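Local atomic coordinates of spindle pole body component (Chaetomium thermophilum, PDB entry 6L82), a protein that probably binds gamma-tubulin and microtubule minus ends as a GCP5 member of the gamma-tubulin complex family, represented here by an N-terminal helical piece. Residues Thr53-Leu62 with Pro97-Glu105. Sequence-based numbering, arbitrary orientation.
Sequences TNQFEVQDRL and PELLHLLLE
V58 fits as a knob into the hole formed by P97, L100, H101 and L104, where helix 55-71 packs on helix 96-106; the segment axes approach to 9.6 Å and cross at 46°. V58 CG1, turned anti to the backbone N, reaches L100 CB at 3.8 Å, while CG2 lies by H101 CB. Deeper in, L62 CD2 meets L104 CD2 at 3.6 Å, and L85 and L88 of helix 75-88 also pack on L62 and L100. At the opposite end of the contact, T53 CG2 lies in the plane of the H101 ring, at its ND1 edge, and the flat amide end of Q55 rests against P97 CG. A bend at chi3 (73°) brings the R61 guanidinium over L104 CB, off-centre toward its rim. E105 OE1 lies in the guanidinium plane: R61 NH1 meets it at 2.9 Å, nearly along its C-O axis (N-H...O 156°), NH2 at 3.2 Å, more bent, from above the carboxylate plane. A methionine in place of R61 would probably leave E105 OE1 without its cationic mate. E105 OE2 lies near an acidic side chain of another protein chain. The chemistry thus implies an apolar helix-helix seam bordered by a salt bridge, whose positive charge may ease that acidic crowding.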
# COMPACT_ATOMS: atom_id res chain seq x y z
N THR A 53 8.18 -2.20 -11.61
CA THR A 53 7.19 -3.26 -11.66
C THR A 53 6.94 -3.69 -13.10
O THR A 53 6.87 -2.85 -14.01
CB THR A 53 5.86 -2.86 -11.03
OG1 THR A 53 4.97 -2.35 -12.03
CG2 THR A 53 6.06 -1.83 -9.94
N ASN A 54 6.80 -4.99 -13.29
CA ASN A 54 6.60 -5.62 -14.59
C ASN A 54 5.10 -5.87 -14.74
O ASN A 54 4.51 -6.67 -14.02
CB ASN A 54 7.43 -6.91 -14.64
CG ASN A 54 7.12 -7.80 -15.83
OD1 ASN A 54 6.24 -7.54 -16.65
ND2 ASN A 54 7.89 -8.87 -15.93
N GLN A 55 4.47 -5.15 -15.69
CA GLN A 55 3.02 -5.18 -15.81
C GLN A 55 2.51 -6.55 -16.25
O GLN A 55 1.40 -6.95 -15.88
CB GLN A 55 2.54 -4.10 -16.77
CG GLN A 55 1.05 -3.84 -16.70
CD GLN A 55 0.57 -2.75 -17.65
OE1 GLN A 55 1.34 -2.26 -18.48
NE2 GLN A 55 -0.70 -2.37 -17.53
N PHE A 56 3.29 -7.27 -17.05
CA PHE A 56 2.88 -8.62 -17.40
C PHE A 56 2.80 -9.50 -16.16
O PHE A 56 1.84 -10.26 -15.99
CB PHE A 56 3.83 -9.23 -18.43
CG PHE A 56 3.57 -10.70 -18.65
CD1 PHE A 56 2.40 -11.12 -19.27
CD2 PHE A 56 4.48 -11.65 -18.23
CE1 PHE A 56 2.14 -12.46 -19.47
CE2 PHE A 56 4.24 -13.00 -18.42
CZ PHE A 56 3.06 -13.40 -19.04
N GLU A 57 3.78 -9.37 -15.26
CA GLU A 57 3.76 -10.14 -14.02
C GLU A 57 2.53 -9.81 -13.18
O GLU A 57 1.86 -10.72 -12.66
CB GLU A 57 5.04 -9.89 -13.22
CG GLU A 57 5.18 -10.68 -11.92
CD GLU A 57 5.22 -12.20 -12.12
OE1 GLU A 57 5.16 -12.94 -11.11
OE2 GLU A 57 5.32 -12.66 -13.28
N VAL A 58 2.23 -8.52 -13.02
CA VAL A 58 1.05 -8.11 -12.26
C VAL A 58 -0.20 -8.79 -12.81
O VAL A 58 -1.03 -9.30 -12.06
CB VAL A 58 0.91 -6.57 -12.30
CG1 VAL A 58 -0.50 -6.17 -11.87
CG2 VAL A 58 1.98 -5.89 -11.42
N GLN A 59 -0.35 -8.79 -14.13
CA GLN A 59 -1.58 -9.37 -14.69
C GLN A 59 -1.57 -10.88 -14.55
O GLN A 59 -2.62 -11.49 -14.31
CB GLN A 59 -1.75 -8.97 -16.17
CG GLN A 59 -1.90 -7.46 -16.41
CD GLN A 59 -3.23 -6.88 -15.92
OE1 GLN A 59 -4.26 -7.56 -15.91
NE2 GLN A 59 -3.21 -5.60 -15.51
N ASP A 60 -0.39 -11.50 -14.67
CA ASP A 60 -0.29 -12.94 -14.47
C ASP A 60 -0.63 -13.32 -13.03
O ASP A 60 -1.30 -14.32 -12.79
CB ASP A 60 1.11 -13.43 -14.86
CG ASP A 60 1.22 -14.94 -14.87
OD1 ASP A 60 0.67 -15.58 -15.79
OD2 ASP A 60 1.88 -15.50 -13.96
N ARG A 61 -0.19 -12.51 -12.06
CA ARG A 61 -0.54 -12.84 -10.68
C ARG A 61 -2.02 -12.62 -10.42
O ARG A 61 -2.64 -13.35 -9.65
CB ARG A 61 0.30 -12.02 -9.70
CG ARG A 61 1.78 -12.41 -9.62
CD ARG A 61 2.62 -11.36 -8.85
NE ARG A 61 2.39 -11.37 -7.40
CZ ARG A 61 3.05 -10.61 -6.52
NH1 ARG A 61 3.99 -9.76 -6.92
NH2 ARG A 61 2.76 -10.69 -5.23
N LEU A 62 -2.62 -11.61 -11.06
CA LEU A 62 -4.06 -11.43 -10.92
C LEU A 62 -4.81 -12.56 -11.62
O LEU A 62 -5.87 -12.99 -11.14
CB LEU A 62 -4.47 -10.07 -11.48
CG LEU A 62 -3.87 -8.86 -10.75
CD1 LEU A 62 -4.14 -7.60 -11.54
CD2 LEU A 62 -4.45 -8.73 -9.36
N PRO A 97 -0.39 -0.12 -12.84
CA PRO A 97 0.32 -1.39 -12.53
C PRO A 97 1.04 -1.36 -11.20
O PRO A 97 1.08 -2.38 -10.49
CB PRO A 97 1.31 -1.54 -13.69
CG PRO A 97 0.79 -0.67 -14.78
CD PRO A 97 0.09 0.47 -14.11
N GLU A 98 1.64 -0.22 -10.85
CA GLU A 98 2.36 -0.12 -9.58
C GLU A 98 1.41 -0.28 -8.41
O GLU A 98 1.74 -0.93 -7.42
CB GLU A 98 3.09 1.22 -9.48
CG GLU A 98 4.07 1.54 -10.59
CD GLU A 98 4.95 2.74 -10.25
OE1 GLU A 98 5.28 2.95 -9.06
OE2 GLU A 98 5.30 3.50 -11.17
N LEU A 99 0.23 0.33 -8.50
CA LEU A 99 -0.71 0.26 -7.40
C LEU A 99 -1.22 -1.16 -7.22
O LEU A 99 -1.40 -1.63 -6.08
CB LEU A 99 -1.87 1.22 -7.63
CG LEU A 99 -1.43 2.68 -7.56
CD1 LEU A 99 -2.45 3.64 -8.17
CD2 LEU A 99 -1.13 3.03 -6.10
N LEU A 100 -1.47 -1.86 -8.33
CA LEU A 100 -1.90 -3.24 -8.21
C LEU A 100 -0.77 -4.09 -7.67
O LEU A 100 -0.99 -5.00 -6.85
CB LEU A 100 -2.40 -3.78 -9.55
CG LEU A 100 -3.55 -3.09 -10.29
CD1 LEU A 100 -3.62 -3.47 -11.78
CD2 LEU A 100 -4.86 -3.41 -9.58
N HIS A 101 0.47 -3.80 -8.10
CA HIS A 101 1.63 -4.48 -7.54
C HIS A 101 1.67 -4.34 -6.03
O HIS A 101 1.91 -5.32 -5.31
CB HIS A 101 2.91 -3.92 -8.14
CG HIS A 101 4.14 -4.69 -7.76
ND1 HIS A 101 5.41 -4.31 -8.14
CD2 HIS A 101 4.29 -5.82 -7.03
CE1 HIS A 101 6.28 -5.18 -7.67
NE2 HIS A 101 5.63 -6.11 -7.00
N LEU A 102 1.43 -3.13 -5.53
CA LEU A 102 1.37 -2.89 -4.10
C LEU A 102 0.29 -3.75 -3.44
O LEU A 102 0.54 -4.35 -2.39
CB LEU A 102 1.09 -1.40 -3.83
CG LEU A 102 0.79 -1.04 -2.37
CD1 LEU A 102 2.03 -1.22 -1.50
CD2 LEU A 102 0.24 0.39 -2.24
N LEU A 103 -0.90 -3.83 -4.06
CA LEU A 103 -1.96 -4.66 -3.48
C LEU A 103 -1.59 -6.14 -3.55
O LEU A 103 -1.83 -6.88 -2.58
CB LEU A 103 -3.30 -4.41 -4.18
CG LEU A 103 -3.78 -2.95 -4.23
CD1 LEU A 103 -5.13 -2.83 -4.91
CD2 LEU A 103 -3.82 -2.33 -2.82
N LEU A 104 -1.01 -6.59 -4.66
CA LEU A 104 -0.52 -7.97 -4.73
C LEU A 104 0.46 -8.26 -3.59
O LEU A 104 0.42 -9.34 -3.00
CB LEU A 104 0.13 -8.25 -6.08
CG LEU A 104 -0.82 -8.21 -7.27
CD1 LEU A 104 -0.07 -8.23 -8.59
CD2 LEU A 104 -1.73 -9.42 -7.18
N GLU A 105 1.33 -7.29 -3.26
CA GLU A 105 2.30 -7.51 -2.19
C GLU A 105 1.65 -7.55 -0.82
O GLU A 105 2.19 -8.17 0.10
CB GLU A 105 3.38 -6.44 -2.23
CG GLU A 105 4.34 -6.56 -3.40
CD GLU A 105 5.05 -7.90 -3.43
OE1 GLU A 105 4.98 -8.58 -4.47
OE2 GLU A 105 5.68 -8.26 -2.41